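Local atomic coordinates of D-glucosaminate-6-phosphate ammonia lyase (Salmonella typhimurium, PDB entry 7LCE), a protein that belongs to the selenocysteine synthase-like family of enzymes, which share the pyridoxal-phosphate-dependent aminotransferase fold. Residues A[74-85]-A[120-129]; A[149-160]-A[178-189]. All blocks are in the same frame, centred on the assembly; numbering follows the deposited sequence.

Contact 1 of 2, residues A[74-85]-A[120-129]; sequences SAGIAIAVAAAI and VTSAIRLGGG
I77 and A123 meet where helix 74-85 crosses helix 120-126 at 41°, their axes only 7.3 Å apart. The apolar contacts centre on I77. Its chi1 of -64° puts CG1 beside the backbone N and leaves CG2 anti to it, facing A123 CB at 3.8 Å and also touching I124 CG1. The I77 and V120 side chains cross at about a right angle, CD1 4.0 Å from V120 CG2. The small methyl of A78 lies against L126 CB (4.0 Å), and V81 extends the seam toward I124.

The second kind of contact involves the backbone. G127 CA lies 3.3 Å from A78 O in a CA-H...O contact, and A82 CA likewise faces G127 O; glycine suits position 127 because a CB there would point into helix 74-85. I85 lays CD1 over the G128-G129 peptide, 3.4 Å from G128 O. The helix ends in a Schellman motif: G129 N bonds I124 O at 3.0 Å, and G128 N bonds R125 O. Glycine suits G128, whose phi is 96°.

At the other end, S74 bonds Y116 and a phosphate oxygen of the modified residue LLP at position 213. Shape fit of methyls and glycine backbone, helped by weak CA-H...O contacts, thus joins the two segments without a conventional hydrogen bond between them.

Contact 2 of 2, residues A[149-160]-A[178-189]; sequences INEKTAALLYVK and VAQANHLPLIVD
L156 and L184 cross at about a right angle, CD1 to CD1 at 4.0 Å, in a beta-alpha-beta unit whose strands 153-159 and 186-189 are neighbours in the large sheet of the aminotransferase fold. The strands run parallel, 22° apart, and are joined by five nearly straight backbone hydrogen bonds, from L156 N to P185 O through to K160 N to D189 O.

Helices cover both faces of this inner pair of strands, so leucine, isoleucine and valine largely fill them. On the side of the connecting helix 172-181, the L156 and V178 side chains cross at about a right angle, CD2 4.1 Å from V178 CG1, and L186 CD1 tucks against L156 CB. On the other face, covered by helices 73-86 and 120-126, L157 has CG anti to its backbone N (chi1 -176°), which brings CD1 to I187 CG2, 3.5 Å away.

Before the strands, I149 and L184 meet tip to tip, and I149 lies obliquely across N182, with CG2 against its amide. That amide is fixed by ND2 bonding V178 O at 3.1 Å. V178 O lies in the plane of the N182 amide, and N182 N and ND2 reach it from opposite faces of the V178 carbonyl plane. At the far end V159 and D189 lie side by side, pointing the same way, with V159 CG1 3.5 Å from D189 OD2.

Contact 1 is a helix pair laid over one face of the large sheet, and contact 2 joins two strands within that sheet; their centres are 13 Å apart. All touching residues of contact 1 are buried, whereas contact 2 is buried in its middle and partly exposed at both ends, the side chain of N182 lying about 4 Å from a calcium ion. Small and apolar groups close contact 1, while backbone hydrogen bonds dominate contact 2. The layers interlock: I124 CD1 packs on L157 CD2 at 3.6 Å, the methyl of A84 rests on P185, and I77 CD1 packs on D189 OD2 at 3.5 Å.

Contact 1 of 2, residues A[74-85]-A[120-129]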
loop_
_atom_site.group_PDB
_atom_site.type_symbol
_atom_site.label_atom_id
_atom_site.label_comp_id
_atom_site.label_asym_id
_atom_site.label_seq_id
_atom_site.Cartn_x
_atom_site.Cartn_y
_atom_site.Cartn_z
ATOM N N SER A 74 -23.426 -29.888 -3.073
ATOM C CA SER A 74 -22.342 -28.923 -3.234
ATOM C C SER A 74 -22.881 -27.568 -3.668
ATOM O O SER A 74 -22.408 -26.525 -3.203
ATOM C CB SER A 74 -21.317 -29.439 -4.245
ATOM O OG SER A 74 -20.660 -30.601 -3.769
ATOM N N ALA A 75 -23.874 -27.565 -4.560
ATOM C CA ALA A 75 -24.512 -26.311 -4.944
ATOM C C ALA A 75 -25.280 -25.698 -3.783
ATOM O O ALA A 75 -25.322 -24.470 -3.649
ATOM C CB ALA A 75 -25.445 -26.536 -6.135
ATOM N N GLY A 76 -25.885 -26.533 -2.933
ATOM C CA GLY A 76 -26.574 -26.010 -1.764
ATOM C C GLY A 76 -25.634 -25.305 -0.806
ATOM O O GLY A 76 -25.993 -24.294 -0.199
ATOM N N ILE A 77 -24.413 -25.823 -0.665
ATOM C CA ILE A 77 -23.425 -25.168 0.186
ATOM C C ILE A 77 -23.024 -23.823 -0.405
ATOM O O ILE A 77 -22.963 -22.810 0.302
ATOM C CB ILE A 77 -22.205 -26.083 0.396
ATOM C CG1 ILE A 77 -22.616 -27.351 1.150
ATOM C CG2 ILE A 77 -21.097 -25.342 1.131
ATOM C CD1 ILE A 77 -21.488 -28.333 1.354
ATOM N N ALA A 78 -22.750 -23.791 -1.711
ATOM C CA ALA A 78 -22.357 -22.541 -2.351
ATOM C C ALA A 78 -23.468 -21.503 -2.274
ATOM O O ALA A 78 -23.212 -20.332 -1.969
ATOM C CB ALA A 78 -21.969 -22.796 -3.806
ATOM N N ILE A 79 -24.712 -21.916 -2.522
ATOM C CA ILE A 79 -25.819 -20.965 -2.505
ATOM C C ILE A 79 -26.093 -20.484 -1.085
ATOM O O ILE A 79 -26.330 -19.292 -0.855
ATOM C CB ILE A 79 -27.072 -21.592 -3.142
ATOM C CG1 ILE A 79 -26.847 -21.846 -4.631
ATOM C CG2 ILE A 79 -28.280 -20.698 -2.945
ATOM C CD1 ILE A 79 -27.984 -22.594 -5.286
ATOM N N ALA A 80 -26.057 -21.397 -0.111
ATOM C CA ALA A 80 -26.333 -21.008 1.270
ATOM C C ALA A 80 -25.313 -19.994 1.770
ATOM O O ALA A 80 -25.670 -19.036 2.465
ATOM C CB ALA A 80 -26.357 -22.240 2.172
ATOM N N VAL A 81 -24.039 -20.179 1.416
ATOM C CA VAL A 81 -23.015 -19.209 1.796
ATOM C C VAL A 81 -23.280 -17.872 1.119
ATOM O O VAL A 81 -23.228 -16.811 1.755
ATOM C CB VAL A 81 -21.614 -19.748 1.462
ATOM C CG1 VAL A 81 -20.567 -18.664 1.665
ATOM C CG2 VAL A 81 -21.297 -20.950 2.332
ATOM N N ALA A 82 -23.575 -17.902 -0.185
ATOM C CA ALA A 82 -23.917 -16.673 -0.893
ATOM C C ALA A 82 -25.149 -16.014 -0.288
ATOM O O ALA A 82 -25.245 -14.781 -0.260
ATOM C CB ALA A 82 -24.139 -16.958 -2.377
ATOM N N ALA A 83 -26.102 -16.815 0.192
ATOM C CA ALA A 83 -27.261 -16.256 0.878
ATOM C C ALA A 83 -26.851 -15.553 2.167
ATOM O O ALA A 83 -27.398 -14.497 2.509
ATOM C CB ALA A 83 -28.283 -17.356 1.162
ATOM N N ALA A 84 -25.899 -16.131 2.904
ATOM C CA ALA A 84 -25.467 -15.517 4.156
ATOM C C ALA A 84 -24.650 -14.255 3.915
ATOM O O ALA A 84 -24.661 -13.342 4.750
ATOM C CB ALA A 84 -24.660 -16.517 4.985
ATOM N N ILE A 85 -23.942 -14.182 2.793
ATOM C CA ILE A 85 -23.106 -13.022 2.505
ATOM C C ILE A 85 -23.910 -11.905 1.853
ATOM O O ILE A 85 -23.761 -10.735 2.216
ATOM C CB ILE A 85 -21.911 -13.443 1.629
ATOM C CG1 ILE A 85 -21.028 -14.434 2.387
ATOM C CG2 ILE A 85 -21.104 -12.228 1.205
ATOM C CD1 ILE A 85 -19.817 -14.888 1.612
ATOM N N VAL A 120 -14.810 -29.310 0.424
ATOM C CA VAL A 120 -15.939 -28.474 0.818
ATOM C C VAL A 120 -15.571 -26.999 0.745
ATOM O O VAL A 120 -16.456 -26.141 0.654
ATOM C CB VAL A 120 -16.422 -28.868 2.230
ATOM C CG1 VAL A 120 -15.334 -28.598 3.260
ATOM C CG2 VAL A 120 -17.720 -28.154 2.589
ATOM N N THR A 121 -14.272 -26.683 0.773
ATOM C CA THR A 121 -13.833 -25.300 0.625
ATOM C C THR A 121 -14.191 -24.743 -0.745
ATOM O O THR A 121 -14.487 -23.548 -0.870
ATOM C CB THR A 121 -12.323 -25.198 0.843
ATOM O OG1 THR A 121 -11.640 -25.665 -0.328
ATOM C CG2 THR A 121 -11.900 -26.047 2.026
ATOM N N SER A 122 -14.163 -25.584 -1.784
ATOM C CA SER A 122 -14.475 -25.108 -3.128
ATOM C C SER A 122 -15.912 -24.615 -3.217
ATOM O O SER A 122 -16.178 -23.556 -3.798
ATOM C CB SER A 122 -14.221 -26.212 -4.152
ATOM O OG SER A 122 -12.833 -26.429 -4.328
ATOM N N ALA A 123 -16.855 -25.364 -2.644
ATOM C CA ALA A 123 -18.240 -24.910 -2.647
ATOM C C ALA A 123 -18.383 -23.617 -1.853
ATOM O O ALA A 123 -19.092 -22.695 -2.274
ATOM C CB ALA A 123 -19.154 -26.000 -2.090
ATOM N N ILE A 124 -17.703 -23.529 -0.708
ATOM C CA ILE A 124 -17.744 -22.313 0.098
ATOM C C ILE A 124 -17.157 -21.137 -0.674
ATOM O O ILE A 124 -17.698 -20.024 -0.642
ATOM C CB ILE A 124 -17.018 -22.540 1.436
ATOM C CG1 ILE A 124 -17.738 -23.614 2.250
ATOM C CG2 ILE A 124 -16.931 -21.252 2.231
ATOM C CD1 ILE A 124 -16.910 -24.182 3.374
ATOM N N ARG A 125 -16.047 -21.359 -1.383
ATOM C CA ARG A 125 -15.427 -20.262 -2.122
ATOM C C ARG A 125 -16.294 -19.804 -3.290
ATOM O O ARG A 125 -16.247 -18.627 -3.666
ATOM C CB ARG A 125 -14.040 -20.666 -2.627
ATOM C CG ARG A 125 -13.090 -19.485 -2.813
ATOM C CD ARG A 125 -11.772 -19.892 -3.478
ATOM N NE ARG A 125 -10.933 -20.722 -2.619
ATOM C CZ ARG A 125 -10.756 -22.025 -2.784
ATOM N NH1 ARG A 125 -11.335 -22.682 -3.776
ATOM N NH2 ARG A 125 -9.974 -22.686 -1.933
ATOM N N LEU A 126 -17.081 -20.708 -3.879
ATOM C CA LEU A 126 -17.972 -20.310 -4.964
ATOM C C LEU A 126 -19.054 -19.358 -4.476
ATOM O O LEU A 126 -19.512 -18.500 -5.238
ATOM C CB LEU A 126 -18.616 -21.538 -5.604
ATOM C CG LEU A 126 -17.797 -22.329 -6.620
ATOM C CD1 LEU A 126 -18.560 -23.573 -7.027
ATOM C CD2 LEU A 126 -17.473 -21.475 -7.830
ATOM N N GLY A 127 -19.476 -19.492 -3.224
ATOM C CA GLY A 127 -20.446 -18.581 -2.657
ATOM C C GLY A 127 -19.883 -17.274 -2.164
ATOM O O GLY A 127 -20.636 -16.428 -1.673
ATOM N N GLY A 128 -18.570 -17.086 -2.274
ATOM C CA GLY A 128 -17.918 -15.874 -1.826
ATOM C C GLY A 128 -17.326 -15.955 -0.438
ATOM O O GLY A 128 -16.808 -14.947 0.055
ATOM N N GLY A 129 -17.381 -17.122 0.204
ATOM C CA GLY A 129 -16.936 -17.228 1.576
ATOM C C GLY A 129 -15.436 -17.422 1.687
ATOM O O GLY A 129 -14.786 -17.985 0.809
#

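Contact 2 of 2, residues A[149-160]-A[178-189]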
loop_
_atom_site.group_PDB
_atom_site.type_symbol
_atom_site.label_atom_id
_atom_site.label_comp_id
_atom_site.label_asym_id
_atom_site.label_seq_id
_atom_site.Cartn_x
_atom_site.Cartn_y
_atom_site.Cartn_z
ATOM N N ILE A 149 -15.472 -15.465 15.776
ATOM C CA ILE A 149 -16.547 -14.576 15.354
ATOM C C ILE A 149 -16.074 -13.132 15.463
ATOM O O ILE A 149 -15.581 -12.705 16.513
ATOM C CB ILE A 149 -17.806 -14.806 16.205
ATOM C CG1 ILE A 149 -18.201 -16.283 16.188
ATOM C CG2 ILE A 149 -18.949 -13.936 15.708
ATOM C CD1 ILE A 149 -18.553 -16.795 14.811
ATOM N N ASN A 150 -16.233 -12.377 14.380
ATOM C CA ASN A 150 -15.961 -10.945 14.386
ATOM C C ASN A 150 -16.884 -10.288 13.364
ATOM O O ASN A 150 -17.758 -10.940 12.784
ATOM C CB ASN A 150 -14.476 -10.666 14.118
ATOM C CG ASN A 150 -14.002 -11.233 12.800
ATOM O OD1 ASN A 150 -14.250 -10.659 11.742
ATOM N ND2 ASN A 150 -13.309 -12.363 12.856
ATOM N N GLU A 151 -16.692 -8.985 13.145
ATOM C CA GLU A 151 -17.598 -8.234 12.281
ATOM C C GLU A 151 -17.511 -8.661 10.821
ATOM O O GLU A 151 -18.406 -8.321 10.038
ATOM C CB GLU A 151 -17.321 -6.733 12.397
ATOM C CG GLU A 151 -15.978 -6.294 11.827
ATOM C CD GLU A 151 -14.820 -6.543 12.777
ATOM O OE1 GLU A 151 -15.065 -7.005 13.913
ATOM O OE2 GLU A 151 -13.664 -6.280 12.383
ATOM N N LYS A 152 -16.464 -9.387 10.435
ATOM C CA LYS A 152 -16.344 -9.911 9.082
ATOM C C LYS A 152 -16.973 -11.289 8.920
ATOM O O LYS A 152 -17.078 -11.775 7.788
ATOM C CB LYS A 152 -14.868 -9.972 8.668
ATOM C CG LYS A 152 -14.285 -8.632 8.249
ATOM C CD LYS A 152 -14.985 -8.073 7.018
ATOM C CE LYS A 152 -14.156 -6.975 6.364
ATOM N NZ LYS A 152 -14.842 -6.357 5.192
ATOM N N THR A 153 -17.380 -11.927 10.014
ATOM C CA THR A 153 -17.965 -13.259 9.938
ATOM C C THR A 153 -19.340 -13.197 9.289
ATOM O O THR A 153 -20.157 -12.333 9.623
ATOM C CB THR A 153 -18.068 -13.877 11.333
ATOM O OG1 THR A 153 -16.765 -13.947 11.924
ATOM C CG2 THR A 153 -18.648 -15.278 11.248
ATOM N N ALA A 154 -19.597 -14.111 8.354
ATOM C CA ALA A 154 -20.865 -14.146 7.637
ATOM C C ALA A 154 -21.755 -15.317 8.015
ATOM O O ALA A 154 -22.979 -15.187 7.937
ATOM C CB ALA A 154 -20.619 -14.191 6.124
ATOM N N ALA A 155 -21.182 -16.445 8.429
ATOM C CA ALA A 155 -21.970 -17.616 8.791
ATOM C C ALA A 155 -21.085 -18.607 9.532
ATOM O O ALA A 155 -19.852 -18.535 9.470
ATOM C CB ALA A 155 -22.590 -18.281 7.555
ATOM N N LEU A 156 -21.734 -19.538 10.226
ATOM C CA LEU A 156 -21.078 -20.691 10.827
ATOM C C LEU A 156 -21.484 -21.940 10.058
ATOM O O LEU A 156 -22.632 -22.063 9.620
ATOM C CB LEU A 156 -21.456 -20.849 12.303
ATOM C CG LEU A 156 -20.839 -19.906 13.338
ATOM C CD1 LEU A 156 -21.419 -18.504 13.229
ATOM C CD2 LEU A 156 -21.033 -20.463 14.745
ATOM N N LEU A 157 -20.544 -22.869 9.890
ATOM C CA LEU A 157 -20.780 -24.077 9.110
ATOM C C LEU A 157 -20.496 -25.306 9.960
ATOM O O LEU A 157 -19.393 -25.453 10.501
ATOM C CB LEU A 157 -19.922 -24.095 7.846
ATOM C CG LEU A 157 -20.186 -25.294 6.933
ATOM C CD1 LEU A 157 -21.518 -25.137 6.238
ATOM C CD2 LEU A 157 -19.074 -25.467 5.915
ATOM N N TYR A 158 -21.486 -26.185 10.069
ATOM C CA TYR A 158 -21.341 -27.480 10.717
ATOM C C TYR A 158 -21.514 -28.569 9.668
ATOM O O TYR A 158 -22.495 -28.559 8.919
ATOM C CB TYR A 158 -22.368 -27.651 11.840
ATOM C CG TYR A 158 -22.154 -28.878 12.696
ATOM C CD1 TYR A 158 -22.629 -30.121 12.296
ATOM C CD2 TYR A 158 -21.492 -28.793 13.914
ATOM C CE1 TYR A 158 -22.442 -31.249 13.078
ATOM C CE2 TYR A 158 -21.300 -29.916 14.705
ATOM C CZ TYR A 158 -21.778 -31.141 14.281
ATOM O OH TYR A 158 -21.593 -32.263 15.058
ATOM N N VAL A 159 -20.567 -29.500 9.612
ATOM C CA VAL A 159 -20.573 -30.571 8.622
ATOM C C VAL A 159 -20.818 -31.885 9.349
ATOM O O VAL A 159 -20.032 -32.277 10.220
ATOM C CB VAL A 159 -19.258 -30.619 7.829
ATOM C CG1 VAL A 159 -19.355 -31.639 6.704
ATOM C CG2 VAL A 159 -18.909 -29.244 7.281
ATOM N N LYS A 160 -21.904 -32.569 8.990
ATOM C CA LYS A 160 -22.208 -33.897 9.513
ATOM C C LYS A 160 -21.817 -34.926 8.460
ATOM O O LYS A 160 -22.437 -34.997 7.392
ATOM C CB LYS A 160 -23.685 -34.027 9.869
ATOM C CG LYS A 160 -24.108 -35.446 10.214
ATOM C CD LYS A 160 -23.434 -35.948 11.478
ATOM C CE LYS A 160 -23.865 -37.371 11.799
ATOM N NZ LYS A 160 -23.224 -37.882 13.044
ATOM N N VAL A 178 -23.867 -20.358 19.736
ATOM C CA VAL A 178 -22.968 -19.286 19.318
ATOM C C VAL A 178 -23.559 -18.511 18.146
ATOM O O VAL A 178 -23.467 -17.277 18.094
ATOM C CB VAL A 178 -21.580 -19.857 18.977
ATOM C CG1 VAL A 178 -20.679 -18.767 18.421
ATOM C CG2 VAL A 178 -20.956 -20.487 20.212
ATOM N N ALA A 179 -24.182 -19.212 17.195
ATOM C CA ALA A 179 -24.743 -18.538 16.027
ATOM C C ALA A 179 -25.862 -17.582 16.421
ATOM O O ALA A 179 -25.879 -16.422 15.995
ATOM C CB ALA A 179 -25.245 -19.568 15.015
ATOM N N GLN A 180 -26.807 -18.048 17.242
ATOM C CA GLN A 180 -27.918 -17.186 17.630
ATOM C C GLN A 180 -27.486 -16.073 18.574
ATOM O O GLN A 180 -28.177 -15.052 18.661
ATOM C CB GLN A 180 -29.047 -18.009 18.258
ATOM C CG GLN A 180 -29.814 -18.864 17.251
ATOM C CD GLN A 180 -30.998 -19.592 17.864
ATOM O OE1 GLN A 180 -31.096 -19.728 19.084
ATOM N NE2 GLN A 180 -31.906 -20.062 17.014
ATOM N N ALA A 181 -26.364 -16.240 19.278
ATOM C CA ALA A 181 -25.875 -15.182 20.155
ATOM C C ALA A 181 -25.243 -14.028 19.385
ATOM O O ALA A 181 -25.183 -12.912 19.912
ATOM C CB ALA A 181 -24.872 -15.747 21.163
ATOM N N ASN A 182 -24.766 -14.266 18.163
ATOM C CA ASN A 182 -24.197 -13.214 17.326
ATOM C C ASN A 182 -25.110 -12.826 16.170
ATOM O O ASN A 182 -24.695 -12.050 15.300
ATOM C CB ASN A 182 -22.829 -13.637 16.786
ATOM C CG ASN A 182 -21.766 -13.686 17.865
ATOM O OD1 ASN A 182 -21.066 -12.701 18.104
ATOM N ND2 ASN A 182 -21.636 -14.834 18.519
ATOM N N HIS A 183 -26.341 -13.342 16.146
ATOM C CA HIS A 183 -27.290 -13.108 15.057
ATOM C C HIS A 183 -26.650 -13.392 13.699
ATOM O O HIS A 183 -26.739 -12.606 12.754
ATOM C CB HIS A 183 -27.868 -11.696 15.123
ATOM C CG HIS A 183 -28.801 -11.491 16.275
ATOM N ND1 HIS A 183 -29.973 -12.202 16.416
ATOM C CD2 HIS A 183 -28.729 -10.668 17.349
ATOM C CE1 HIS A 183 -30.587 -11.822 17.522
ATOM N NE2 HIS A 183 -29.852 -10.892 18.106
ATOM N N LEU A 184 -25.994 -14.540 13.619
ATOM C CA LEU A 184 -25.417 -15.057 12.399
ATOM C C LEU A 184 -26.122 -16.344 11.992
ATOM O O LEU A 184 -26.537 -17.129 12.850
ATOM C CB LEU A 184 -23.922 -15.339 12.577
ATOM C CG LEU A 184 -23.060 -14.119 12.893
ATOM C CD1 LEU A 184 -21.616 -14.540 13.108
ATOM C CD2 LEU A 184 -23.170 -13.090 11.778
ATOM N N PRO A 185 -26.278 -16.590 10.694
ATOM C CA PRO A 185 -26.942 -17.822 10.262
ATOM C C PRO A 185 -26.026 -19.024 10.432
ATOM O O PRO A 185 -24.818 -18.947 10.192
ATOM C CB PRO A 185 -27.258 -17.554 8.787
ATOM C CG PRO A 185 -26.199 -16.603 8.358
ATOM C CD PRO A 185 -25.924 -15.726 9.554
ATOM N N LEU A 186 -26.612 -20.139 10.857
ATOM C CA LEU A 186 -25.894 -21.399 10.989
ATOM C C LEU A 186 -26.233 -22.294 9.808
ATOM O O LEU A 186 -27.408 -22.555 9.536
ATOM C CB LEU A 186 -26.253 -22.107 12.297
ATOM C CG LEU A 186 -25.696 -23.528 12.422
ATOM C CD1 LEU A 186 -24.177 -23.520 12.327
ATOM C CD2 LEU A 186 -26.152 -24.187 13.709
ATOM N N ILE A 187 -25.201 -22.765 9.115
ATOM C CA ILE A 187 -25.352 -23.605 7.935
ATOM C C ILE A 187 -24.881 -25.005 8.295
ATOM O O ILE A 187 -23.803 -25.174 8.877
ATOM C CB ILE A 187 -24.560 -23.042 6.743
ATOM C CG1 ILE A 187 -24.987 -21.600 6.464
ATOM C CG2 ILE A 187 -24.756 -23.902 5.505
ATOM C CD1 ILE A 187 -24.239 -20.950 5.325
ATOM N N VAL A 188 -25.685 -26.006 7.951
ATOM C CA VAL A 188 -25.383 -27.398 8.256
ATOM C C VAL A 188 -25.290 -28.171 6.951
ATOM O O VAL A 188 -26.217 -28.139 6.135
ATOM C CB VAL A 188 -26.438 -28.023 9.185
ATOM C CG1 VAL A 188 -26.209 -29.517 9.299
ATOM C CG2 VAL A 188 -26.382 -27.376 10.555
ATOM N N ASP A 189 -24.170 -28.858 6.759
ATOM C CA ASP A 189 -23.991 -29.752 5.624
ATOM C C ASP A 189 -24.384 -31.156 6.069
ATOM O O ASP A 189 -23.639 -31.817 6.801
ATOM C CB ASP A 189 -22.548 -29.700 5.127
ATOM C CG ASP A 189 -22.268 -30.706 4.024
ATOM O OD1 ASP A 189 -23.224 -31.275 3.453
ATOM O OD2 ASP A 189 -21.076 -30.917 3.716
#